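PDB 1XP4: D-alanyl-D-alanine carboxypeptidase from Streptococcus pneumoniae R6, which probably removes the C-terminal D-alanine from peptidoglycan precursor peptides, acting as a serine-type D-Ala-D-Ala carboxypeptidase of the S11 family. Local coordinates for residues 18-23 with 360-365. Residues are numbered along the deposited sequence; the frame is centred on the assembly and turned at random.
Sequences IAVEAN and GYITTE
Ile362 meets Val20 and Ile18 in a small, buried and wholly apolar contact. No hydrogen bond joins the segments 18-23 and 360-365. Their backbones stay well apart, with 8.0 Å between Val20 CA and Ile362 CA, so branched side chains bridge the gap.

The side chain of Ile362 carries its half of the contact. Its CB points toward the strand and forks there. One branch is the methyl CG2. It reaches Val20 CG1 at 3.8 Å. The same CG2 also faces the end of Ile18, with 4.3 Å to Ile18 CD1. Ile18 CD1 gets there because its side chain is fully extended, with chi1 -169° and chi2 173°. The other branch of Ile362 starts at CG1, which chi1 of 58° tucks in between the two backbone bonds of its own residue. It ends in CD1, 4.2 Å from Val20 CG2. Val20 therefore offers both methyls, one to each branch, and the two side chains meet tip to tip. All three touching residues are buried, and the summed buried surface is 105 Å².

The contact joins the catalytic and C-terminal domains, away from Ser41, the predicted acyl-ester serine. Segment 360-365 belongs to the loop between strands 345-350 and 368-373. Strand 17-21 is held in the five-stranded antiparallel sheet between strands 26-31 and 244-253. Ile27 of strand 26-31 touches Ile18, Val20 and Ile362. Helix 170-183 adds Ala170 against Ile18, and Tyr171 and Arg178 against Ile362, so the isoleucine from the loop packs against both sheet and helix.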
ATOM      1  N   ILE A  18      -2.354   3.317 -11.975  1.00 11.81           N
ATOM      2  CA  ILE A  18      -3.429   2.419 -11.583  1.00 13.07           C
ATOM      3  C   ILE A  18      -3.954   2.901 -10.242  1.00 14.05           C
ATOM      4  O   ILE A  18      -3.199   3.414  -9.415  1.00 15.61           O
ATOM      5  CB  ILE A  18      -2.955   0.954 -11.425  1.00 14.08           C
ATOM      6  CG1 ILE A  18      -4.172   0.033 -11.283  1.00 11.71           C
ATOM      7  CG2 ILE A  18      -2.061   0.816 -10.192  1.00 13.24           C
ATOM      8  CD1 ILE A  18      -3.840  -1.448 -11.289  1.00 10.25           C
ATOM      9  N   ALA A  19      -5.253   2.739 -10.035  1.00 13.13           N
ATOM     10  CA  ALA A  19      -5.884   3.151  -8.797  1.00 12.62           C
ATOM     11  C   ALA A  19      -6.721   1.992  -8.278  1.00 13.71           C
ATOM     12  O   ALA A  19      -7.428   1.345  -9.051  1.00 16.42           O
ATOM     13  CB  ALA A  19      -6.765   4.361  -9.054  1.00 12.42           C
ATOM     14  N   VAL A  20      -6.645   1.718  -6.982  1.00 13.08           N
ATOM     15  CA  VAL A  20      -7.438   0.625  -6.416  1.00 15.55           C
ATOM     16  C   VAL A  20      -8.054   0.974  -5.073  1.00 16.15           C
ATOM     17  O   VAL A  20      -7.524   1.802  -4.334  1.00 16.35           O
ATOM     18  CB  VAL A  20      -6.605  -0.664  -6.231  1.00 12.75           C
ATOM     19  CG1 VAL A  20      -6.134  -1.155  -7.572  1.00 15.82           C
ATOM     20  CG2 VAL A  20      -5.427  -0.409  -5.306  1.00 11.43           C
ATOM     21  N   GLU A  21      -9.189   0.352  -4.772  1.00 15.97           N
ATOM     22  CA  GLU A  21      -9.843   0.581  -3.494  1.00 16.09           C
ATOM     23  C   GLU A  21      -9.052  -0.316  -2.561  1.00 14.02           C
ATOM     24  O   GLU A  21      -9.045  -1.530  -2.718  1.00 15.23           O
ATOM     25  CB  GLU A  21     -11.306   0.162  -3.564  1.00 15.84           C
ATOM     26  CG  GLU A  21     -12.119   0.512  -2.337  1.00 18.24           C
ATOM     27  CD  GLU A  21     -11.932  -0.481  -1.219  1.00 22.59           C
ATOM     28  OE1 GLU A  21     -12.105  -1.695  -1.475  1.00 22.48           O
ATOM     29  OE2 GLU A  21     -11.622  -0.050  -0.084  1.00 26.75           O
ATOM     30  N   ALA A  22      -8.360   0.294  -1.607  1.00 13.35           N
ATOM     31  CA  ALA A  22      -7.500  -0.435  -0.678  1.00 12.93           C
ATOM     32  C   ALA A  22      -8.023  -1.763  -0.164  1.00 13.74           C
ATOM     33  O   ALA A  22      -7.411  -2.811  -0.395  1.00 15.57           O
ATOM     34  CB  ALA A  22      -7.139   0.449   0.499  1.00 10.07           C
ATOM     35  N   ASN A  23      -9.160  -1.727   0.520  1.00 11.99           N
ATOM     36  CA  ASN A  23      -9.693  -2.932   1.106  1.00 12.82           C
ATOM     37  C   ASN A  23      -9.918  -4.131   0.192  1.00 14.94           C
ATOM     38  O   ASN A  23      -9.459  -5.236   0.505  1.00 13.84           O
ATOM     39  CB  ASN A  23     -10.972  -2.617   1.863  1.00 16.75           C
ATOM     40  CG  ASN A  23     -11.327  -3.705   2.839  1.00 20.59           C
ATOM     41  OD1 ASN A  23     -10.439  -4.370   3.372  1.00 24.72           O
ATOM     42  ND2 ASN A  23     -12.617  -3.890   3.095  1.00 20.78           N
ATOM     43  N   GLY A 360      -9.544  -6.286 -13.273  1.00 18.21           N
ATOM     44  CA  GLY A 360     -10.574  -6.300 -12.248  1.00 18.08           C
ATOM     45  C   GLY A 360     -10.064  -6.030 -10.846  1.00 19.34           C
ATOM     46  O   GLY A 360     -10.356  -4.988 -10.252  1.00 17.48           O
ATOM     47  N   TYR A 361      -9.298  -6.982 -10.319  1.00 18.72           N
ATOM     48  CA  TYR A 361      -8.744  -6.886  -8.978  1.00 17.86           C
ATOM     49  C   TYR A 361      -7.250  -7.202  -8.959  1.00 20.53           C
ATOM     50  O   TYR A 361      -6.763  -7.969  -9.790  1.00 23.29           O
ATOM     51  CB  TYR A 361      -9.476  -7.859  -8.050  1.00 16.13           C
ATOM     52  CG  TYR A 361     -10.903  -7.476  -7.738  1.00 14.05           C
ATOM     53  CD1 TYR A 361     -11.896  -7.539  -8.711  1.00 13.08           C
ATOM     54  CD2 TYR A 361     -11.247  -7.008  -6.472  1.00 13.88           C
ATOM     55  CE1 TYR A 361     -13.202  -7.140  -8.429  1.00 17.58           C
ATOM     56  CE2 TYR A 361     -12.539  -6.610  -6.177  1.00 17.24           C
ATOM     57  CZ  TYR A 361     -13.514  -6.672  -7.157  1.00 18.74           C
ATOM     58  OH  TYR A 361     -14.787  -6.242  -6.861  1.00 18.35           O
ATOM     59  N   ILE A 362      -6.524  -6.606  -8.011  1.00 20.57           N
ATOM     60  CA  ILE A 362      -5.091  -6.865  -7.881  1.00 19.79           C
ATOM     61  C   ILE A 362      -4.874  -8.057  -6.949  1.00 20.31           C
ATOM     62  O   ILE A 362      -3.767  -8.308  -6.479  1.00 21.94           O
ATOM     63  CB  ILE A 362      -4.323  -5.649  -7.301  1.00 19.51           C
ATOM     64  CG1 ILE A 362      -4.890  -5.271  -5.930  1.00 16.73           C
ATOM     65  CG2 ILE A 362      -4.387  -4.483  -8.271  1.00 16.70           C
ATOM     66  CD1 ILE A 362      -3.983  -4.349  -5.130  1.00 14.45           C
ATOM     67  N   THR A 363      -5.952  -8.781  -6.679  1.00 22.42           N
ATOM     68  CA  THR A 363      -5.918  -9.954  -5.817  1.00 25.37           C
ATOM     69  C   THR A 363      -6.823 -11.009  -6.451  1.00 27.15           C
ATOM     70  O   THR A 363      -7.812 -10.670  -7.092  1.00 29.64           O
ATOM     71  CB  THR A 363      -6.416  -9.599  -4.388  1.00 24.29           C
ATOM     72  OG1 THR A 363      -6.429 -10.773  -3.572  1.00 26.30           O
ATOM     73  CG2 THR A 363      -7.807  -9.010  -4.432  1.00 24.52           C
ATOM     74  N   THR A 364      -6.489 -12.284  -6.292  1.00 28.24           N
ATOM     75  CA  THR A 364      -7.305 -13.336  -6.887  1.00 30.79           C
ATOM     76  C   THR A 364      -8.606 -13.498  -6.127  1.00 33.13           C
ATOM     77  O   THR A 364      -9.479 -14.262  -6.536  1.00 33.21           O
ATOM     78  CB  THR A 364      -6.603 -14.690  -6.859  1.00 29.56           C
ATOM     79  OG1 THR A 364      -6.768 -15.281  -5.566  1.00 32.09           O
ATOM     80  CG2 THR A 364      -5.126 -14.524  -7.139  1.00 32.31           C
ATOM     81  N   GLU A 365      -8.728 -12.785  -5.012  1.00 35.89           N
ATOM     82  CA  GLU A 365      -9.925 -12.870  -4.196  1.00 38.16           C
ATOM     83  C   GLU A 365     -10.890 -11.753  -4.481  1.00 38.68           C
ATOM     84  O   GLU A 365     -10.503 -10.595  -4.620  1.00 38.11           O
ATOM     85  CB  GLU A 365      -9.582 -12.818  -2.718  1.00 43.57           C
ATOM     86  CG  GLU A 365      -8.562 -13.832  -2.273  1.00 53.21           C
ATOM     87  CD  GLU A 365      -8.490 -13.925  -0.768  1.00 57.69           C
ATOM     88  OE1 GLU A 365      -9.431 -14.505  -0.176  1.00 60.28           O
ATOM     89  OE2 GLU A 365      -7.506 -13.408  -0.185  1.00 59.93           O
TER